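Local atomic coordinates of esterase (PDB entry 1ZOI), a protein that probably hydrolyses carboxylic esters stereoselectively, as an alpha/beta hydrolase-fold esterase suited to making D-beta-acetylthioisobutyric acid. Residues Y75-A80 / A108-D113; V103-A108 / T209-G214; S2-K7 / A80-H85. All blocks are in the same frame, centred on the assembly; numbering follows the deposited sequence.

Contact 1 of 3, residues Y75-A80 / A108-D113. Unlike the reference sequence in segment 108-113: Glu-112 (reference Ala).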
loop_
_atom_site.group_PDB
_atom_site.type_symbol
_atom_site.label_atom_id
_atom_site.label_comp_id
_atom_site.label_asym_id
_atom_site.label_seq_id
_atom_site.Cartn_x
_atom_site.Cartn_y
_atom_site.Cartn_z
ATOM N N TYR A 75 23.164 5.822 -1.295
ATOM C CA TYR A 75 22.491 4.947 -0.344
ATOM C C TYR A 75 23.193 5.094 1.007
ATOM O O TYR A 75 22.546 5.173 2.046
ATOM C CB TYR A 75 22.559 3.474 -0.764
ATOM C CG TYR A 75 21.898 3.091 -2.074
ATOM C CD1 TYR A 75 20.862 3.848 -2.629
ATOM C CD2 TYR A 75 22.276 1.921 -2.730
ATOM C CE1 TYR A 75 20.222 3.433 -3.810
ATOM C CE2 TYR A 75 21.650 1.500 -3.890
ATOM C CZ TYR A 75 20.626 2.251 -4.428
ATOM O OH TYR A 75 20.001 1.786 -5.563
ATOM N N ALA A 76 24.523 5.148 0.972
ATOM C CA ALA A 76 25.326 5.277 2.186
ATOM C C ALA A 76 25.140 6.630 2.863
ATOM O O ALA A 76 25.069 6.715 4.090
ATOM C CB ALA A 76 26.791 5.047 1.863
ATOM N N ASP A 77 25.065 7.697 2.073
ATOM C CA ASP A 77 24.869 9.008 2.673
ATOM C C ASP A 77 23.474 9.089 3.288
ATOM O O ASP A 77 23.262 9.786 4.283
ATOM C CB ASP A 77 25.078 10.118 1.639
ATOM C CG ASP A 77 26.526 10.226 1.184
ATOM O OD1 ASP A 77 27.419 9.702 1.893
ATOM O OD2 ASP A 77 26.772 10.843 0.124
ATOM N N ASP A 78 22.510 8.379 2.704
ATOM C CA ASP A 78 21.164 8.384 3.257
ATOM C C ASP A 78 21.198 7.690 4.619
ATOM O O ASP A 78 20.505 8.094 5.548
ATOM C CB ASP A 78 20.180 7.680 2.319
ATOM C CG ASP A 78 19.954 8.449 1.024
ATOM O OD1 ASP A 78 20.267 9.660 0.978
ATOM O OD2 ASP A 78 19.453 7.844 0.053
ATOM N N VAL A 79 22.013 6.644 4.736
ATOM C CA VAL A 79 22.137 5.936 6.006
ATOM C C VAL A 79 22.671 6.936 7.032
ATOM O O VAL A 79 22.185 7.016 8.161
ATOM C CB VAL A 79 23.124 4.747 5.904
ATOM C CG1 VAL A 79 23.343 4.132 7.285
ATOM C CG2 VAL A 79 22.572 3.688 4.955
ATOM N N ALA A 80 23.669 7.709 6.622
ATOM C CA ALA A 80 24.264 8.706 7.501
ATOM C C ALA A 80 23.219 9.687 8.019
ATOM O O ALA A 80 23.252 10.073 9.184
ATOM C CB ALA A 80 25.378 9.458 6.765
ATOM N N ALA A 108 32.486 2.519 5.179
ATOM C CA ALA A 108 33.669 2.986 4.480
ATOM C C ALA A 108 33.703 4.505 4.290
ATOM O O ALA A 108 34.713 5.138 4.592
ATOM C CB ALA A 108 33.782 2.280 3.132
ATOM N N ARG A 109 32.626 5.114 3.798
ATOM C CA ARG A 109 32.683 6.565 3.622
ATOM C C ARG A 109 32.234 7.385 4.827
ATOM O O ARG A 109 32.320 8.612 4.812
ATOM C CB ARG A 109 31.948 7.019 2.346
ATOM C CG ARG A 109 30.517 6.585 2.163
ATOM C CD ARG A 109 30.060 6.894 0.724
ATOM N NE ARG A 109 29.663 8.289 0.509
ATOM C CZ ARG A 109 30.085 9.051 -0.499
ATOM N NH1 ARG A 109 30.935 8.570 -1.398
ATOM N NH2 ARG A 109 29.636 10.294 -0.628
ATOM N N HIS A 110 31.781 6.711 5.881
ATOM C CA HIS A 110 31.361 7.405 7.094
ATOM C C HIS A 110 32.051 6.825 8.327
ATOM O O HIS A 110 31.400 6.346 9.254
ATOM C CB HIS A 110 29.842 7.331 7.244
ATOM C CG HIS A 110 29.109 8.178 6.254
ATOM N ND1 HIS A 110 29.068 9.553 6.339
ATOM C CD2 HIS A 110 28.443 7.851 5.122
ATOM C CE1 HIS A 110 28.411 10.037 5.300
ATOM N NE2 HIS A 110 28.022 9.025 4.546
ATOM N N PRO A 111 33.392 6.878 8.352
ATOM C CA PRO A 111 34.191 6.359 9.464
ATOM C C PRO A 111 33.961 7.065 10.799
ATOM O O PRO A 111 34.254 6.501 11.853
ATOM C CB PRO A 111 35.622 6.524 8.958
ATOM C CG PRO A 111 35.530 7.765 8.139
ATOM C CD PRO A 111 34.258 7.532 7.354
ATOM N N GLU A 112 33.443 8.291 10.755
ATOM C CA GLU A 112 33.185 9.045 11.980
ATOM C C GLU A 112 32.244 8.271 12.898
ATOM O O GLU A 112 32.263 8.453 14.117
ATOM C CB GLU A 112 32.586 10.423 11.664
ATOM C CG GLU A 112 31.231 10.399 10.972
ATOM C CD GLU A 112 31.324 10.108 9.485
ATOM O OE1 GLU A 112 30.260 10.006 8.837
ATOM O OE2 GLU A 112 32.453 9.988 8.962
ATOM N N ASP A 113 31.416 7.415 12.308
ATOM C CA ASP A 113 30.488 6.594 13.081
ATOM C C ASP A 113 31.187 5.263 13.301
ATOM O O ASP A 113 31.327 4.462 12.378
ATOM C CB ASP A 113 29.178 6.383 12.308
ATOM C CG ASP A 113 28.203 5.471 13.041
ATOM O OD1 ASP A 113 27.120 5.182 12.487
ATOM O OD2 ASP A 113 28.515 5.042 14.171
#
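Asp-77 on helix 72-86 is gripped by Arg-109, which ends helix 98-109, and His-110, which follows it. Its OD1 accepts two bonds. Arg-109 NE comes from above the carboxylate plane, 3.0 Å from Asp-77 OD1. His-110 NE2 meets the same OD1 on the anti side at 2.8 Å. Arg-109 NH2 also donates to the syn lone pair of Asp-77 OD2 (3.0 Å), making the grip side-on. Carboxylate and imidazole stand almost perpendicular, 82° apart. The tight part lies beneath the ring. There Ala-80 CB sits over one face, 3.5 Å from the ring centroid of His-110, as a CH-pi contact. At another edge, His-110 ND1 donates to Glu-112 OE1 (2.8 Å), nearly in the ring plane. With both ring nitrogens donating to carboxylates, the ring is probably protonated. The other side is looser and faces solvent. Arg-109 is exposed. Its CD lies 3.9 Å from Ala-76 CB, and the bend at chi3 (-81°) turns NE and the guanidinium toward Asp-77. Arg-109 NH1 turns to Asp-73. His-110 opens a type I turn to Asp-113. This is surface packing between two neighbouring helices of the alpha/beta hydrolase fold, fastened by a His-carboxylate bond and a bidentate salt bridge.

Contact 2 of 3, residues V103-A108 / T209-G214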
loop_
_atom_site.group_PDB
_atom_site.type_symbol
_atom_site.label_atom_id
_atom_site.label_comp_id
_atom_site.label_asym_id
_atom_site.label_seq_id
_atom_site.Cartn_x
_atom_site.Cartn_y
_atom_site.Cartn_z
ATOM N N VAL A 103 25.615 -1.393 3.758
ATOM C CA VAL A 103 26.270 -1.378 5.061
ATOM C C VAL A 103 27.777 -1.172 4.898
ATOM O O VAL A 103 28.373 -0.312 5.552
ATOM C CB VAL A 103 26.028 -2.703 5.817
ATOM C CG1 VAL A 103 26.931 -2.780 7.048
ATOM C CG2 VAL A 103 24.567 -2.801 6.241
ATOM N N VAL A 104 28.385 -1.966 4.023
ATOM C CA VAL A 104 29.821 -1.877 3.777
ATOM C C VAL A 104 30.240 -0.508 3.235
ATOM O O VAL A 104 31.256 0.045 3.659
ATOM C CB VAL A 104 30.269 -2.997 2.804
ATOM C CG1 VAL A 104 31.705 -2.799 2.382
ATOM C CG2 VAL A 104 30.122 -4.352 3.488
ATOM N N ARG A 105 29.465 0.049 2.308
ATOM C CA ARG A 105 29.806 1.359 1.756
ATOM C C ARG A 105 29.641 2.426 2.840
ATOM O O ARG A 105 30.415 3.379 2.907
ATOM C CB ARG A 105 28.926 1.672 0.534
ATOM C CG ARG A 105 29.190 3.029 -0.146
ATOM C CD ARG A 105 30.663 3.254 -0.502
ATOM N NE ARG A 105 31.241 2.187 -1.316
ATOM C CZ ARG A 105 31.181 2.114 -2.644
ATOM N NH1 ARG A 105 30.561 3.053 -3.352
ATOM N NH2 ARG A 105 31.750 1.090 -3.269
ATOM N N TYR A 106 28.643 2.255 3.703
ATOM C CA TYR A 106 28.418 3.207 4.785
ATOM C C TYR A 106 29.605 3.240 5.741
ATOM O O TYR A 106 30.104 4.311 6.095
ATOM C CB TYR A 106 27.168 2.842 5.585
ATOM C CG TYR A 106 26.991 3.708 6.811
ATOM C CD1 TYR A 106 26.709 5.069 6.688
ATOM C CD2 TYR A 106 27.141 3.178 8.092
ATOM C CE1 TYR A 106 26.583 5.881 7.807
ATOM C CE2 TYR A 106 27.017 3.983 9.224
ATOM C CZ TYR A 106 26.738 5.334 9.075
ATOM O OH TYR A 106 26.607 6.143 10.181
ATOM N N MET A 107 30.035 2.058 6.168
ATOM C CA MET A 107 31.150 1.928 7.101
ATOM C C MET A 107 32.449 2.436 6.505
ATOM O O MET A 107 33.398 2.743 7.233
ATOM C CB MET A 107 31.318 0.468 7.518
ATOM C CG MET A 107 30.095 -0.103 8.224
ATOM S SD MET A 107 30.251 -1.834 8.656
ATOM C CE MET A 107 30.309 -2.584 7.062
ATOM N N ALA A 108 32.486 2.519 5.179
ATOM C CA ALA A 108 33.669 2.986 4.480
ATOM C C ALA A 108 33.703 4.505 4.290
ATOM O O ALA A 108 34.713 5.138 4.592
ATOM C CB ALA A 108 33.782 2.280 3.132
ATOM N N THR A 209 35.383 -4.226 -2.893
ATOM C CA THR A 209 36.665 -4.727 -2.410
ATOM C C THR A 209 37.417 -3.737 -1.523
ATOM O O THR A 209 37.862 -4.091 -0.429
ATOM C CB THR A 209 37.559 -5.147 -3.590
ATOM O OG1 THR A 209 36.903 -6.189 -4.321
ATOM C CG2 THR A 209 38.902 -5.659 -3.098
ATOM N N GLU A 210 37.550 -2.501 -1.987
ATOM C CA GLU A 210 38.257 -1.487 -1.213
ATOM C C GLU A 210 37.613 -1.272 0.154
ATOM O O GLU A 210 38.309 -1.182 1.169
ATOM C CB GLU A 210 38.291 -0.154 -1.967
ATOM C CG GLU A 210 39.082 0.931 -1.244
ATOM C CD GLU A 210 38.933 2.302 -1.885
ATOM O OE1 GLU A 210 39.545 3.265 -1.377
ATOM O OE2 GLU A 210 38.204 2.416 -2.895
ATOM N N ASP A 211 36.284 -1.191 0.179
ATOM C CA ASP A 211 35.570 -0.972 1.435
ATOM C C ASP A 211 35.813 -2.116 2.410
ATOM O O ASP A 211 36.082 -1.895 3.588
ATOM C CB ASP A 211 34.055 -0.852 1.210
ATOM C CG ASP A 211 33.675 0.248 0.233
ATOM O OD1 ASP A 211 34.415 1.251 0.101
ATOM O OD2 ASP A 211 32.605 0.110 -0.394
ATOM N N LEU A 212 35.709 -3.339 1.905
ATOM C CA LEU A 212 35.886 -4.533 2.720
ATOM C C LEU A 212 37.253 -4.613 3.380
ATOM O O LEU A 212 37.356 -4.903 4.572
ATOM C CB LEU A 212 35.654 -5.782 1.870
ATOM C CG LEU A 212 34.244 -5.997 1.308
ATOM C CD1 LEU A 212 34.249 -7.230 0.427
ATOM C CD2 LEU A 212 33.240 -6.153 2.446
ATOM N N LYS A 213 38.303 -4.345 2.610
ATOM C CA LYS A 213 39.662 -4.407 3.147
ATOM C C LYS A 213 39.925 -3.393 4.256
ATOM O O LYS A 213 40.849 -3.567 5.061
ATOM C CB LYS A 213 40.683 -4.195 2.026
ATOM C CG LYS A 213 40.726 -5.311 1.002
ATOM C CD LYS A 213 41.689 -4.968 -0.123
ATOM C CE LYS A 213 41.693 -6.042 -1.201
ATOM N NZ LYS A 213 42.482 -5.619 -2.396
ATOM N N GLY A 214 39.117 -2.338 4.304
ATOM C CA GLY A 214 39.309 -1.306 5.309
ATOM C C GLY A 214 38.487 -1.410 6.581
ATOM O O GLY A 214 38.722 -0.662 7.530
#
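The axes of segments 103-108 and 209-214 approach to 8.9 Å with their directions 64° apart, and the backbones come nearest at Ala-108 and Asp-211. Both helices belong to the alpha/beta hydrolase fold. Val-104 also touches Leu-120 of strand 118-121, so the first helix packs on the central sheet.

Asp-211 carries most of the contact. Its CB and carboxylate enter the groove formed by Val-104, Arg-105 and Ala-108, three residues on one side of the first helix. Val-104 CG1 presses on Asp-211 CB at 3.3 Å, a close approach. Ala-108 CB lies beside the carboxylate, 3.3 Å from Asp-211 OD1.

The apolar layer is on the buried side. Leu-212 CB points away from helix 98-109, but its CD2 swings back and meets both methyls of Val-104. The two side chains cross at about a right angle. Beyond them, Leu-212 also touches Ser-239 and Leu-242 of helix 236-242, and Val-104 touches Ile-215.

The polar layer is formed by Arg-105. Its CB points away from the partner helix overall. Bends at chi2 and chi3 fold the chain back and bring the guanidinium to Asp-211. The carboxylate and guanidinium planes are 77° apart, so the two groups do not lie flat in a parallel, two-oxygen pairing. Both bonds go to OD2 instead. The one from Arg-105 NH2 is weak. Arg-105 NH1 is taken by Asp-73, so one guanidinium links two acids from different parts of the fold. The stronger bond runs from Arg-105 NE to the syn side of Asp-211 OD2, 2.7 Å long and nearly straight at 167°, with the oxygen in the guanidinium plane.

Contact 3 of 3, residues S2-K7 / A80-H85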
loop_
_atom_site.group_PDB
_atom_site.type_symbol
_atom_site.label_atom_id
_atom_site.label_comp_id
_atom_site.label_asym_id
_atom_site.label_seq_id
_atom_site.Cartn_x
_atom_site.Cartn_y
_atom_site.Cartn_z
ATOM N N SER A 2 8.183 7.234 10.506
ATOM C CA SER A 2 8.861 8.557 10.623
ATOM C C SER A 2 9.700 8.839 9.382
ATOM O O SER A 2 9.954 7.945 8.575
ATOM C CB SER A 2 9.752 8.579 11.865
ATOM O OG SER A 2 9.010 8.235 13.024
ATOM N N TYR A 3 10.141 10.085 9.248
ATOM C CA TYR A 3 10.939 10.494 8.101
ATOM C C TYR A 3 12.097 11.408 8.474
ATOM O O TYR A 3 12.051 12.106 9.484
ATOM C CB TYR A 3 10.057 11.250 7.105
ATOM C CG TYR A 3 9.142 10.390 6.271
ATOM C CD1 TYR A 3 9.607 9.767 5.116
ATOM C CD2 TYR A 3 7.803 10.218 6.623
ATOM C CE1 TYR A 3 8.762 8.995 4.324
ATOM C CE2 TYR A 3 6.947 9.443 5.837
ATOM C CZ TYR A 3 7.439 8.838 4.688
ATOM O OH TYR A 3 6.608 8.081 3.897
ATOM N N VAL A 4 13.132 11.392 7.647
ATOM C CA VAL A 4 14.269 12.280 7.819
ATOM C C VAL A 4 14.534 12.841 6.428
ATOM O O VAL A 4 14.366 12.143 5.429
ATOM C CB VAL A 4 15.538 11.556 8.347
ATOM C CG1 VAL A 4 15.964 10.449 7.399
ATOM C CG2 VAL A 4 16.668 12.566 8.518
ATOM N N THR A 5 14.909 14.113 6.356
ATOM C CA THR A 5 15.207 14.732 5.074
ATOM C C THR A 5 16.715 14.711 4.884
ATOM O O THR A 5 17.464 15.156 5.757
ATOM C CB THR A 5 14.715 16.193 5.023
ATOM O OG1 THR A 5 13.298 16.228 5.218
ATOM C CG2 THR A 5 15.053 16.821 3.676
ATOM N N THR A 6 17.159 14.182 3.750
ATOM C CA THR A 6 18.584 14.100 3.450
ATOM C C THR A 6 19.114 15.442 2.964
ATOM O O THR A 6 18.342 16.371 2.713
ATOM C CB THR A 6 18.866 13.074 2.351
ATOM O OG1 THR A 6 18.224 13.497 1.145
ATOM C CG2 THR A 6 18.348 11.699 2.748
ATOM N N LYS A 7 20.436 15.527 2.824
ATOM C CA LYS A 7 21.090 16.745 2.357
ATOM C C LYS A 7 20.540 17.137 0.994
ATOM O O LYS A 7 20.347 18.320 0.712
ATOM C CB LYS A 7 22.600 16.534 2.214
ATOM C CG LYS A 7 23.292 15.903 3.405
ATOM C CD LYS A 7 24.753 15.602 3.075
ATOM C CE LYS A 7 24.872 14.715 1.835
ATOM N NZ LYS A 7 26.284 14.370 1.500
ATOM N N ALA A 80 23.669 7.709 6.622
ATOM C CA ALA A 80 24.264 8.706 7.501
ATOM C C ALA A 80 23.219 9.687 8.019
ATOM O O ALA A 80 23.252 10.073 9.184
ATOM C CB ALA A 80 25.378 9.458 6.765
ATOM N N ALA A 81 22.283 10.087 7.160
ATOM C CA ALA A 81 21.245 11.024 7.581
ATOM C C ALA A 81 20.345 10.401 8.650
ATOM O O ALA A 81 19.944 11.062 9.617
ATOM C CB ALA A 81 20.413 11.462 6.374
ATOM N N VAL A 82 20.030 9.119 8.478
ATOM C CA VAL A 82 19.188 8.418 9.435
ATOM C C VAL A 82 19.902 8.313 10.779
ATOM O O VAL A 82 19.331 8.626 11.828
ATOM C CB VAL A 82 18.831 6.997 8.925
ATOM C CG1 VAL A 82 18.120 6.208 10.018
ATOM C CG2 VAL A 82 17.926 7.105 7.700
ATOM N N VAL A 83 21.157 7.887 10.741
ATOM C CA VAL A 83 21.952 7.740 11.955
ATOM C C VAL A 83 22.085 9.051 12.735
ATOM O O VAL A 83 21.915 9.068 13.955
ATOM C CB VAL A 83 23.363 7.203 11.624
ATOM C CG1 VAL A 83 24.228 7.202 12.874
ATOM C CG2 VAL A 83 23.261 5.795 11.061
ATOM N N ALA A 84 22.389 10.143 12.034
ATOM C CA ALA A 84 22.543 11.445 12.686
ATOM C C ALA A 84 21.227 11.918 13.283
ATOM O O ALA A 84 21.182 12.434 14.402
ATOM C CB ALA A 84 23.053 12.480 11.684
ATOM N N HIS A 85 20.154 11.736 12.527
ATOM C CA HIS A 85 18.831 12.148 12.966
ATOM C C HIS A 85 18.428 11.487 14.286
ATOM O O HIS A 85 17.902 12.149 15.186
ATOM C CB HIS A 85 17.807 11.817 11.875
ATOM C CG HIS A 85 16.460 12.430 12.098
ATOM N ND1 HIS A 85 15.369 11.700 12.520
ATOM C CD2 HIS A 85 16.026 13.703 11.949
ATOM C CE1 HIS A 85 14.321 12.498 12.620
ATOM N NE2 HIS A 85 14.692 13.719 12.279
#
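Strand 3-5 crosses segment 80-85 of helix 72-86, the segment axes 8.4 Å apart and their directions 112° apart. The backbones come nearest at Thr-6 and Ala-81, whose CA atoms are 5.8 Å apart, and next at Val-4 and Val-82.

Val-4 carries most of the contact. Its CB points to the helix, and its two methyls divide the work. CG1 takes the position between the backbone N and the carbonyl carbon (chi1 59°) and meets Val-82 CG2 at 3.9 Å. These two side chains cross at about a right angle. CG2 goes the other way, to His-85, where it lies 3.6 Å from His-85 CG. It also rests near the backbone of the helix, 3.8 Å from Ala-81 O.

The His-85 ring lies against Val-4 with one face. The side chains run past each other in opposite directions. Val-4 CB stands over that face, offset toward the rim, 4.1 Å from the ring centroid of His-85, which makes a CH-pi contact. With CG of His-85 opposite its backbone N (chi1 -169°), the ring reaches back toward the Tyr-3 end of the strand. Its CE1 then comes to 3.9 Å from Tyr-3 O, an oblique approach.

At the other end the packing is thinner. Thr-6 CG2 touches Ala-81 CB at 4.2 Å. The hydroxyl of Thr-6 is hydrogen-bonded to Asp-8 and to the backbone N of Val-10. Tyr-3 points its CB away from the helix, and its OH bonds to Arg-62 O.

Val-4 and Thr-6 both touch Ile-12, and Val-4 pairs by backbone bonds with that residue on strand 11-17. The contact is thus apolar packing of helix 72-86 against the outermost strand of the N-terminal antiparallel hairpin that forms one edge of the central sheet of the alpha/beta hydrolase fold.

The three contacts form a chain of neighbours across one flank of the fold. Contacts 3 and 1 both use helix 72-86, and their segments share Ala-80. Contacts 1 and 2 both use helix 98-109, and their segments share Ala-108. Tyr-106 of helix 98-109 packs its ring on Val-79 of helix 72-86, while its OH lies 2.6 Å from Asp-113 OD1 in the loop after its own helix, a probable hydrogen bond. None of the three is fully buried. Contact 1 is at the surface and mostly polar. Contact 2 pairs one salt bridge with an apolar layer. Asp-73 OD1 joins these two through Arg-109 and Arg-105. Contact 3, at the sheet edge, relies on methyls and a ring face.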